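Local atomic coordinates of Protein/nucleic acid deglycase 2 (Escherichia coli, PDB entry 1OI4), a protein that repairs glyoxal- and methylglyoxal-glycated proteins and nucleotides, removing the Maillard adducts and releasing glycolate or lactate. Residues Asp88-Pro93 and Val108-Asp113; Phe114-Lys119 and Ala134-Gly139; Val121-Ile124 and Leu130-Ser133. One frame throughout, in Å; residues are numbered along the deposited sequence.

Interaction 1: residues Asp88-Pro93 and Val108-Asp113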
ATOM      1  N   ASP A  88     -25.630   0.280  -3.762  1.00 13.48           N
ATOM      2  CA  ASP A  88     -26.129  -0.188  -2.481  1.00 14.22           C
ATOM      3  C   ASP A  88     -24.993  -0.518  -1.521  1.00 14.28           C
ATOM      4  O   ASP A  88     -25.154  -0.441  -0.304  1.00 14.15           O
ATOM      5  CB  ASP A  88     -26.999  -1.423  -2.701  1.00 14.63           C
ATOM      6  CG  ASP A  88     -28.220  -1.120  -3.539  1.00 15.12           C
ATOM      7  OD1 ASP A  88     -29.138  -0.464  -3.013  1.00 19.13           O
ATOM      8  OD2 ASP A  88     -28.255  -1.518  -4.723  1.00 15.71           O
ATOM      9  N   ALA A  89     -23.840  -0.871  -2.074  1.00 12.10           N
ATOM     10  CA  ALA A  89     -22.689  -1.224  -1.257  1.00 11.15           C
ATOM     11  C   ALA A  89     -21.404  -0.996  -2.036  1.00 10.25           C
ATOM     12  O   ALA A  89     -21.430  -0.786  -3.246  1.00  9.01           O
ATOM     13  CB  ALA A  89     -22.788  -2.685  -0.820  1.00 11.38           C
ATOM     14  N   LEU A  90     -20.282  -1.051  -1.331  1.00 11.85           N
ATOM     15  CA  LEU A  90     -18.981  -0.835  -1.946  1.00 11.53           C
ATOM     16  C   LEU A  90     -17.957  -1.876  -1.508  1.00 12.67           C
ATOM     17  O   LEU A  90     -17.808  -2.154  -0.319  1.00 12.74           O
ATOM     18  CB  LEU A  90     -18.472   0.569  -1.591  1.00 10.88           C
ATOM     19  CG  LEU A  90     -17.001   0.881  -1.885  1.00  9.53           C
ATOM     20  CD1 LEU A  90     -16.738   0.795  -3.384  1.00  7.19           C
ATOM     21  CD2 LEU A  90     -16.670   2.282  -1.359  1.00  9.61           C
ATOM     22  N   LEU A  91     -17.253  -2.445  -2.480  1.00 11.95           N
ATOM     23  CA  LEU A  91     -16.227  -3.440  -2.198  1.00 10.51           C
ATOM     24  C   LEU A  91     -14.859  -2.850  -2.508  1.00  9.62           C
ATOM     25  O   LEU A  91     -14.663  -2.230  -3.552  1.00  9.30           O
ATOM     26  CB  LEU A  91     -16.442  -4.685  -3.061  1.00 10.22           C
ATOM     27  CG  LEU A  91     -15.310  -5.712  -3.054  1.00 10.17           C
ATOM     28  CD1 LEU A  91     -15.184  -6.333  -1.673  1.00 11.49           C
ATOM     29  CD2 LEU A  91     -15.593  -6.784  -4.100  1.00 12.08           C
ATOM     30  N   LEU A  92     -13.910  -3.051  -1.602  1.00  9.51           N
ATOM     31  CA  LEU A  92     -12.561  -2.540  -1.797  1.00 10.18           C
ATOM     32  C   LEU A  92     -11.554  -3.677  -1.637  1.00 10.25           C
ATOM     33  O   LEU A  92     -11.148  -4.007  -0.522  1.00 10.29           O
ATOM     34  CB  LEU A  92     -12.261  -1.432  -0.781  1.00 10.59           C
ATOM     35  CG  LEU A  92     -13.208  -0.229  -0.791  1.00 10.08           C
ATOM     36  CD1 LEU A  92     -12.917   0.672   0.399  1.00 10.21           C
ATOM     37  CD2 LEU A  92     -13.053   0.534  -2.101  1.00  9.61           C
ATOM     38  N   PRO A  93     -11.167  -4.320  -2.751  1.00 10.86           N
ATOM     39  CA  PRO A  93     -10.195  -5.418  -2.681  1.00  9.85           C
ATOM     40  C   PRO A  93      -8.795  -4.891  -2.350  1.00 10.58           C
ATOM     41  O   PRO A  93      -8.514  -3.700  -2.528  1.00  9.14           O
ATOM     42  CB  PRO A  93     -10.290  -6.057  -4.067  1.00  8.07           C
ATOM     43  CG  PRO A  93     -10.728  -4.924  -4.944  1.00 13.32           C
ATOM     44  CD  PRO A  93     -11.746  -4.208  -4.101  1.00  9.57           C
ATOM     45  N   VAL A 108     -10.834   8.752  -3.466  1.00 12.58           N
ATOM     46  CA  VAL A 108     -10.871   9.042  -2.042  1.00 11.59           C
ATOM     47  C   VAL A 108     -12.202   9.702  -1.698  1.00 12.45           C
ATOM     48  O   VAL A 108     -12.832   9.362  -0.697  1.00 11.16           O
ATOM     49  CB  VAL A 108      -9.709   9.974  -1.630  1.00 12.04           C
ATOM     50  CG1 VAL A 108      -9.767  10.257  -0.129  1.00 11.21           C
ATOM     51  CG2 VAL A 108      -8.381   9.326  -1.988  1.00 12.08           C
ATOM     52  N   THR A 109     -12.627  10.638  -2.543  1.00 11.54           N
ATOM     53  CA  THR A 109     -13.888  11.344  -2.344  1.00 13.08           C
ATOM     54  C   THR A 109     -15.075  10.387  -2.473  1.00 12.91           C
ATOM     55  O   THR A 109     -16.045  10.477  -1.714  1.00 14.02           O
ATOM     56  CB  THR A 109     -14.035  12.501  -3.365  1.00 13.51           C
ATOM     57  OG1 THR A 109     -13.156  13.572  -2.992  1.00 14.31           O
ATOM     58  CG2 THR A 109     -15.472  13.018  -3.402  1.00 14.86           C
ATOM     59  N   PHE A 110     -14.993   9.469  -3.431  1.00 12.74           N
ATOM     60  CA  PHE A 110     -16.055   8.491  -3.641  1.00 12.83           C
ATOM     61  C   PHE A 110     -16.187   7.637  -2.381  1.00 13.12           C
ATOM     62  O   PHE A 110     -17.291   7.421  -1.869  1.00 12.65           O
ATOM     63  CB  PHE A 110     -15.714   7.589  -4.828  1.00 14.93           C
ATOM     64  CG  PHE A 110     -16.810   6.630  -5.200  1.00 15.31           C
ATOM     65  CD1 PHE A 110     -17.768   6.981  -6.145  1.00 15.34           C
ATOM     66  CD2 PHE A 110     -16.888   5.379  -4.600  1.00 14.78           C
ATOM     67  CE1 PHE A 110     -18.789   6.098  -6.490  1.00 15.56           C
ATOM     68  CE2 PHE A 110     -17.906   4.488  -4.936  1.00 17.47           C
ATOM     69  CZ  PHE A 110     -18.858   4.850  -5.885  1.00 14.40           C
ATOM     70  N   THR A 111     -15.048   7.160  -1.885  1.00 12.44           N
ATOM     71  CA  THR A 111     -15.020   6.332  -0.692  1.00 11.92           C
ATOM     72  C   THR A 111     -15.581   7.089   0.512  1.00 13.14           C
ATOM     73  O   THR A 111     -16.393   6.553   1.264  1.00 12.54           O
ATOM     74  CB  THR A 111     -13.582   5.870  -0.368  1.00 13.18           C
ATOM     75  OG1 THR A 111     -13.038   5.165  -1.493  1.00 11.31           O
ATOM     76  CG2 THR A 111     -13.583   4.947   0.850  1.00 11.59           C
ATOM     77  N   ARG A 112     -15.150   8.337   0.683  1.00 12.70           N
ATOM     78  CA  ARG A 112     -15.601   9.166   1.797  1.00 13.01           C
ATOM     79  C   ARG A 112     -17.112   9.375   1.780  1.00 13.08           C
ATOM     80  O   ARG A 112     -17.794   9.143   2.779  1.00 11.73           O
ATOM     81  CB  ARG A 112     -14.906  10.529   1.757  1.00 12.81           C
ATOM     82  CG  ARG A 112     -15.363  11.497   2.842  1.00 16.81           C
ATOM     83  CD  ARG A 112     -14.744  12.884   2.660  1.00 19.60           C
ATOM     84  NE  ARG A 112     -13.292  12.843   2.791  1.00 21.91           N
ATOM     85  CZ  ARG A 112     -12.436  13.173   1.830  1.00 22.38           C
ATOM     86  NH1 ARG A 112     -11.130  13.095   2.054  1.00 24.06           N
ATOM     87  NH2 ARG A 112     -12.884  13.579   0.649  1.00 22.87           N
ATOM     88  N   ASP A 113     -17.620   9.831   0.642  1.00 13.48           N
ATOM     89  CA  ASP A 113     -19.046  10.077   0.486  1.00 15.52           C
ATOM     90  C   ASP A 113     -19.867   8.812   0.656  1.00 15.97           C
ATOM     91  O   ASP A 113     -20.950   8.847   1.245  1.00 15.42           O
ATOM     92  CB  ASP A 113     -19.326  10.683  -0.884  1.00 16.32           C
ATOM     93  CG  ASP A 113     -18.790  12.090  -1.014  1.00 17.82           C
ATOM     94  OD1 ASP A 113     -18.942  12.679  -2.103  1.00 17.56           O
ATOM     95  OD2 ASP A 113     -18.218  12.604  -0.028  1.00 17.47           O
TER

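Interaction 2: residues Phe114-Lys119 and Ala134-Gly139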
ATOM      1  N   PHE A 114     -19.353   7.692   0.151  1.00 16.00           N
ATOM      2  CA  PHE A 114     -20.082   6.441   0.270  1.00 14.67           C
ATOM      3  C   PHE A 114     -20.193   6.045   1.737  1.00 15.28           C
ATOM      4  O   PHE A 114     -21.271   5.690   2.214  1.00 16.17           O
ATOM      5  CB  PHE A 114     -19.398   5.317  -0.515  1.00 17.07           C
ATOM      6  CG  PHE A 114     -20.327   4.184  -0.852  1.00 16.96           C
ATOM      7  CD1 PHE A 114     -21.107   4.229  -2.004  1.00 19.62           C
ATOM      8  CD2 PHE A 114     -20.493   3.119   0.027  1.00 15.06           C
ATOM      9  CE1 PHE A 114     -22.047   3.230  -2.275  1.00 19.26           C
ATOM     10  CE2 PHE A 114     -21.430   2.115  -0.232  1.00 16.83           C
ATOM     11  CZ  PHE A 114     -22.209   2.173  -1.386  1.00 15.61           C
ATOM     12  N   VAL A 115     -19.076   6.114   2.455  1.00 13.41           N
ATOM     13  CA  VAL A 115     -19.074   5.772   3.871  1.00 12.72           C
ATOM     14  C   VAL A 115     -20.019   6.684   4.651  1.00 13.48           C
ATOM     15  O   VAL A 115     -20.791   6.219   5.491  1.00 13.72           O
ATOM     16  CB  VAL A 115     -17.659   5.889   4.477  1.00 13.19           C
ATOM     17  CG1 VAL A 115     -17.733   5.740   5.995  1.00 12.61           C
ATOM     18  CG2 VAL A 115     -16.748   4.808   3.886  1.00 13.19           C
ATOM     19  N   ASN A 116     -19.954   7.984   4.377  1.00 13.54           N
ATOM     20  CA  ASN A 116     -20.814   8.942   5.066  1.00 16.23           C
ATOM     21  C   ASN A 116     -22.293   8.769   4.721  1.00 17.21           C
ATOM     22  O   ASN A 116     -23.157   9.354   5.375  1.00 19.78           O
ATOM     23  CB  ASN A 116     -20.375  10.378   4.762  1.00 16.29           C
ATOM     24  CG  ASN A 116     -19.081  10.757   5.471  1.00 15.91           C
ATOM     25  OD1 ASN A 116     -18.758  10.207   6.520  1.00 20.79           O
ATOM     26  ND2 ASN A 116     -18.351  11.707   4.912  1.00 16.16           N
ATOM     27  N   SER A 117     -22.588   7.969   3.699  1.00 17.25           N
ATOM     28  CA  SER A 117     -23.973   7.723   3.308  1.00 16.85           C
ATOM     29  C   SER A 117     -24.580   6.660   4.218  1.00 15.69           C
ATOM     30  O   SER A 117     -25.797   6.486   4.252  1.00 15.04           O
ATOM     31  CB  SER A 117     -24.056   7.246   1.854  1.00 17.43           C
ATOM     32  OG  SER A 117     -23.603   5.911   1.731  1.00 19.62           O
ATOM     33  N   GLY A 118     -23.724   5.938   4.941  1.00 14.73           N
ATOM     34  CA  GLY A 118     -24.200   4.909   5.851  1.00 13.48           C
ATOM     35  C   GLY A 118     -24.335   3.535   5.224  1.00 13.58           C
ATOM     36  O   GLY A 118     -24.579   2.545   5.923  1.00 11.57           O
ATOM     37  N   LYS A 119     -24.175   3.475   3.905  1.00 14.03           N
ATOM     38  CA  LYS A 119     -24.275   2.218   3.166  1.00 13.87           C
ATOM     39  C   LYS A 119     -23.099   1.298   3.486  1.00 13.95           C
ATOM     40  O   LYS A 119     -22.000   1.762   3.783  1.00 13.41           O
ATOM     41  CB  LYS A 119     -24.295   2.492   1.664  1.00 13.18           C
ATOM     42  CG  LYS A 119     -25.474   3.301   1.176  1.00 13.57           C
ATOM     43  CD  LYS A 119     -25.278   3.646  -0.298  1.00 16.29           C
ATOM     44  CE  LYS A 119     -26.443   4.442  -0.849  1.00 19.00           C
ATOM     45  NZ  LYS A 119     -26.191   4.897  -2.245  1.00 17.40           N
ATOM     46  N   ALA A 134      -9.732   8.490   3.021  1.00 11.25           N
ATOM     47  CA  ALA A 134     -10.989   9.224   3.085  1.00 10.40           C
ATOM     48  C   ALA A 134     -11.130   9.806   4.493  1.00 12.36           C
ATOM     49  O   ALA A 134     -11.955  10.687   4.735  1.00 11.18           O
ATOM     50  CB  ALA A 134     -12.159   8.292   2.773  1.00  9.05           C
ATOM     51  N   ASP A 135     -10.306   9.292   5.408  1.00 13.43           N
ATOM     52  CA  ASP A 135     -10.275   9.705   6.807  1.00 14.21           C
ATOM     53  C   ASP A 135     -11.647   9.587   7.466  1.00 14.45           C
ATOM     54  O   ASP A 135     -12.164  10.547   8.036  1.00 13.77           O
ATOM     55  CB  ASP A 135      -9.740  11.135   6.920  1.00 16.04           C
ATOM     56  CG  ASP A 135      -9.430  11.531   8.353  1.00 18.61           C
ATOM     57  OD1 ASP A 135      -8.920  10.683   9.112  1.00 17.94           O
ATOM     58  OD2 ASP A 135      -9.685  12.694   8.718  1.00 21.64           O
ATOM     59  N   VAL A 136     -12.220   8.391   7.394  1.00 14.59           N
ATOM     60  CA  VAL A 136     -13.533   8.124   7.965  1.00 13.65           C
ATOM     61  C   VAL A 136     -13.551   6.941   8.920  1.00 13.57           C
ATOM     62  O   VAL A 136     -14.588   6.307   9.083  1.00 15.41           O
ATOM     63  CB  VAL A 136     -14.567   7.825   6.867  1.00 13.16           C
ATOM     64  CG1 VAL A 136     -14.810   9.066   6.028  1.00 14.08           C
ATOM     65  CG2 VAL A 136     -14.071   6.668   5.999  1.00 13.77           C
ATOM     66  N   ILE A 137     -12.428   6.641   9.563  1.00 12.52           N
ATOM     67  CA  ILE A 137     -12.411   5.501  10.470  1.00 13.59           C
ATOM     68  C   ILE A 137     -12.010   5.822  11.904  1.00 14.79           C
ATOM     69  O   ILE A 137     -11.934   4.925  12.745  1.00 15.47           O
ATOM     70  CB  ILE A 137     -11.493   4.372   9.934  1.00 14.59           C
ATOM     71  CG1 ILE A 137     -10.044   4.857   9.846  1.00 15.10           C
ATOM     72  CG2 ILE A 137     -11.989   3.909   8.568  1.00 16.09           C
ATOM     73  CD1 ILE A 137      -9.064   3.785   9.389  1.00 16.40           C
ATOM     74  N   ARG A 138     -11.760   7.094  12.196  1.00 15.39           N
ATOM     75  CA  ARG A 138     -11.376   7.461  13.551  1.00 16.72           C
ATOM     76  C   ARG A 138     -12.493   7.048  14.503  1.00 16.32           C
ATOM     77  O   ARG A 138     -13.648   7.427  14.319  1.00 14.82           O
ATOM     78  CB  ARG A 138     -11.120   8.967  13.643  1.00 18.93           C
ATOM     79  CG  ARG A 138     -10.608   9.437  14.999  1.00 19.87           C
ATOM     80  CD  ARG A 138      -9.992  10.828  14.875  1.00 21.99           C
ATOM     81  NE  ARG A 138      -8.808  10.825  14.012  1.00 22.57           N
ATOM     82  CZ  ARG A 138      -7.593  10.451  14.403  1.00 21.93           C
ATOM     83  NH1 ARG A 138      -7.383  10.049  15.652  1.00 20.36           N
ATOM     84  NH2 ARG A 138      -6.582  10.479  13.543  1.00 23.47           N
ATOM     85  N   GLY A 139     -12.141   6.244  15.503  1.00 17.15           N
ATOM     86  CA  GLY A 139     -13.124   5.785  16.471  1.00 17.49           C
ATOM     87  C   GLY A 139     -13.918   4.557  16.048  1.00 18.42           C
ATOM     88  O   GLY A 139     -14.712   4.031  16.832  1.00 19.07           O
TER

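Interaction 3: residues Val121-Ile124 and Leu130-Ser133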
ATOM      1  N   VAL A 121     -19.866  -1.085   3.420  1.00 12.28           N
ATOM      2  CA  VAL A 121     -18.594  -1.036   2.712  1.00 12.96           C
ATOM      3  C   VAL A 121     -17.804  -2.254   3.175  1.00 12.52           C
ATOM      4  O   VAL A 121     -17.722  -2.521   4.377  1.00 12.85           O
ATOM      5  CB  VAL A 121     -17.810   0.248   3.044  1.00 14.33           C
ATOM      6  CG1 VAL A 121     -16.481   0.256   2.305  1.00 11.44           C
ATOM      7  CG2 VAL A 121     -18.633   1.464   2.660  1.00 14.12           C
ATOM      8  N   PHE A 122     -17.250  -2.999   2.222  1.00 11.21           N
ATOM      9  CA  PHE A 122     -16.480  -4.205   2.530  1.00 11.79           C
ATOM     10  C   PHE A 122     -15.032  -3.992   2.090  1.00 13.09           C
ATOM     11  O   PHE A 122     -14.755  -3.890   0.893  1.00 12.99           O
ATOM     12  CB  PHE A 122     -17.059  -5.405   1.774  1.00 11.68           C
ATOM     13  CG  PHE A 122     -18.565  -5.400   1.670  1.00 10.54           C
ATOM     14  CD1 PHE A 122     -19.183  -5.584   0.438  1.00 10.51           C
ATOM     15  CD2 PHE A 122     -19.361  -5.222   2.799  1.00 11.26           C
ATOM     16  CE1 PHE A 122     -20.582  -5.591   0.325  1.00 12.15           C
ATOM     17  CE2 PHE A 122     -20.757  -5.227   2.700  1.00  9.72           C
ATOM     18  CZ  PHE A 122     -21.368  -5.413   1.462  1.00  9.16           C
ATOM     19  N   ALA A 123     -14.112  -3.931   3.050  1.00 10.42           N
ATOM     20  CA  ALA A 123     -12.705  -3.703   2.742  1.00 11.61           C
ATOM     21  C   ALA A 123     -11.809  -4.788   3.324  1.00 10.62           C
ATOM     22  O   ALA A 123     -11.809  -5.025   4.529  1.00 10.50           O
ATOM     23  CB  ALA A 123     -12.276  -2.333   3.268  1.00 12.95           C
ATOM     24  N   ILE A 124     -11.023  -5.427   2.464  1.00 11.13           N
ATOM     25  CA  ILE A 124     -10.148  -6.505   2.905  1.00 11.90           C
ATOM     26  C   ILE A 124      -8.667  -6.304   2.571  1.00 10.48           C
ATOM     27  O   ILE A 124      -8.321  -5.708   1.551  1.00  9.58           O
ATOM     28  CB  ILE A 124     -10.635  -7.846   2.307  1.00 13.16           C
ATOM     29  CG1 ILE A 124      -9.747  -8.997   2.786  1.00 13.25           C
ATOM     30  CG2 ILE A 124     -10.641  -7.761   0.783  1.00 10.71           C
ATOM     31  CD1 ILE A 124     -10.358 -10.364   2.519  1.00 16.14           C
ATOM     32  N   LEU A 130      -7.930   2.918   1.529  1.00  8.20           N
ATOM     33  CA  LEU A 130      -8.790   3.938   0.945  1.00  9.31           C
ATOM     34  C   LEU A 130      -9.652   4.584   2.030  1.00 11.57           C
ATOM     35  O   LEU A 130      -9.960   5.774   1.960  1.00 12.73           O
ATOM     36  CB  LEU A 130      -9.647   3.336  -0.178  1.00  8.10           C
ATOM     37  CG  LEU A 130      -8.894   3.297  -1.522  1.00  7.78           C
ATOM     38  CD1 LEU A 130      -9.579   2.393  -2.532  1.00  8.84           C
ATOM     39  CD2 LEU A 130      -8.799   4.713  -2.062  1.00  8.42           C
ATOM     40  N   LEU A 131     -10.014   3.799   3.042  1.00 11.34           N
ATOM     41  CA  LEU A 131     -10.808   4.297   4.160  1.00 10.98           C
ATOM     42  C   LEU A 131      -9.939   5.263   4.965  1.00 10.48           C
ATOM     43  O   LEU A 131     -10.423   6.268   5.479  1.00  9.68           O
ATOM     44  CB  LEU A 131     -11.266   3.137   5.048  1.00 10.07           C
ATOM     45  CG  LEU A 131     -12.239   2.139   4.413  1.00  9.90           C
ATOM     46  CD1 LEU A 131     -12.518   1.001   5.382  1.00  8.61           C
ATOM     47  CD2 LEU A 131     -13.532   2.848   4.044  1.00  6.66           C
ATOM     48  N   ILE A 132      -8.652   4.948   5.074  1.00 11.21           N
ATOM     49  CA  ILE A 132      -7.722   5.824   5.782  1.00 10.64           C
ATOM     50  C   ILE A 132      -7.650   7.151   5.030  1.00 10.89           C
ATOM     51  O   ILE A 132      -7.815   8.218   5.617  1.00 11.78           O
ATOM     52  CB  ILE A 132      -6.297   5.226   5.840  1.00 10.34           C
ATOM     53  CG1 ILE A 132      -6.249   4.075   6.846  1.00 12.05           C
ATOM     54  CG2 ILE A 132      -5.286   6.307   6.216  1.00  7.73           C
ATOM     55  CD1 ILE A 132      -4.893   3.387   6.920  1.00 10.07           C
ATOM     56  N   SER A 133      -7.419   7.072   3.722  1.00 10.86           N
ATOM     57  CA  SER A 133      -7.309   8.266   2.893  1.00 10.26           C
ATOM     58  C   SER A 133      -8.570   9.132   2.934  1.00 12.96           C
ATOM     59  O   SER A 133      -8.491  10.365   2.878  1.00 11.14           O
ATOM     60  CB  SER A 133      -6.991   7.872   1.449  1.00 11.23           C
ATOM     61  OG  SER A 133      -5.730   7.228   1.367  1.00  9.87           O
TER

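Interaction 1: residues Asp88-Pro93 and Val108-Asp113
Leu90 and Phe110 make the shortest approach here: Leu90 CD1 comes 4.2 Å from Phe110 CE2. The methyl arrives at the edge of the ring, near its plane, and the two side chains cross at a slant. Phe110 carries CG anti to its backbone N (chi1 -175°), which carries the ring away from the helix backbone to the strand. The other branch of Leu90 lies beside the helix backbone, with CD2 4.4 Å from Thr111 CA. Leu92, two residues on and on the same face of the strand, sets CD1 4.4 Å from Thr111 CG2. These loose, wholly apolar touches join the first strand and the helix of a beta-alpha-beta crossover, in which helix 105-116 leads from strand 89-92 to its parallel neighbour 121-124 in the central sheet of the DJ-1/PfpI fold. The strand and helix segments run at 133° to each other, their axes 10.5 Å apart at the closest. Thr111 turns CG2 to Leu92 while its OG1 is hydrogen-bonded to Phe107 O, one turn back in the helix. Leu29 of strand 25-29 touches Leu90, Leu92 and Thr111, while Pro84 and Phe87 pack against Phe110. The side chain of Leu92 is about 9 Å from that of Cys125, the nucleophile inferred by similarity.

Interaction 2: residues Phe114-Lys119 and Ala134-Gly139
Val136 meets Val115 tip to tip, the loop residue reaching toward the last turns of helix 105-116. From CB outward, each atom of Val136 has a neighbour: CB lies 3.9 Å from Val115 CG1, and the CG2 methyl lies 3.8 Å from Val115 CG1 and 3.9 Å from Val115 CG2. Chi1 of -67° sets CG1 anti to the carbonyl carbon and leaves CG2 between the backbone N and that carbon, the crowded position, from where it enters the fork of Val115. The remaining methyl, CG1, turns to Asn116, whose OD1 is 4.1 Å away, a loose contact with no polar bond. Two chain turns bring these residues together. Helix 128-134 closes with a Schellman motif at Asp135, whose positive phi turns the chain so that Val136 faces the neighbouring helix; in the partner segment, Gly118, with phi 90°, takes the chain out of helix 105-116 toward strand 121-124. Arg112 also packs on Val136, and its NE is hydrogen-bonded to Ala134 O, while Val115 O accepts a bond from Gln170 NE2. The contact thus joins the loop after one helix to the C-terminal part of another on the same side of the sheet, away from the annotated nucleophile. Between the two valines only dispersion and the exclusion of water act, so complementary shape, and no directional bond, sets their fit.

Interaction 3: residues Val121-Ile124 and Leu130-Ser133
Ala123 on the strand and Leu131 on the helix mark the nearest backbone approach, their CA atoms 8.3 Å apart. Strand 121-124, the residue Cys125 and helix 128-134 together have the strand-nucleophile-helix order of a nucleophile elbow, as in other members of the DJ-1/PfpI family, where Cys125 is the nucleophile by similarity. Leu131 alone carries the helix side of the contact. Its CG stands anti to the carbonyl carbon (chi1 -65°) and its CD1 anti to CA (chi2 176°); together they carry the terminal fork to the sheet, where it straddles two strand residues. One prong, CD1, touches the methyl of Ala123; the other, CD2, comes more loosely to Val121. Both strand residues point their CB atoms at the helix, whereas Phe122 between them turns away and packs on Phe183, Ala187 and Leu191 of helix 180-191, so this strand has helices on both faces of the sheet. Ala123 offers a single methyl, and the extended Leu131 side chain bridges the rest of the distance. Around the fork, Thr111 and Val115 of helix 105-116 and Ile137 of the following loop also press on Leu131, burying it in an apolar layer. The far flank of the helix has different company: Ser133 OG is hydrogen-bonded to Arg102 NE and to Gln129 O, and Ile132 packs on Asp151 and Ser133 on Ile150, both of the second subunit. Ala123 CB lies 4.0 Å from Leu131 CD1, and Val121 CG1 lies 4.3 Å from Leu131 CD2.

From the N terminus, the chain lays down strand 89-92 and returns over it through helix 105-116, where interaction 1 closes the first loop. Interaction 2 opens directly afterwards, at the end of that same helix, so the two stand in series. Before interaction 2 closes at 134-139, the chain forms strand 121-124 and helix 128-134, and interaction 3 opens and closes within that span. Strands 89-92 and 121-124 are bonded side by side, Leu90 O and Leu92 N pairing with the backbone of Phe122. Two helices and the loop leaving the second are thereby tied together on one face of the sheet, against its neighbouring strands 89-92 and 121-124.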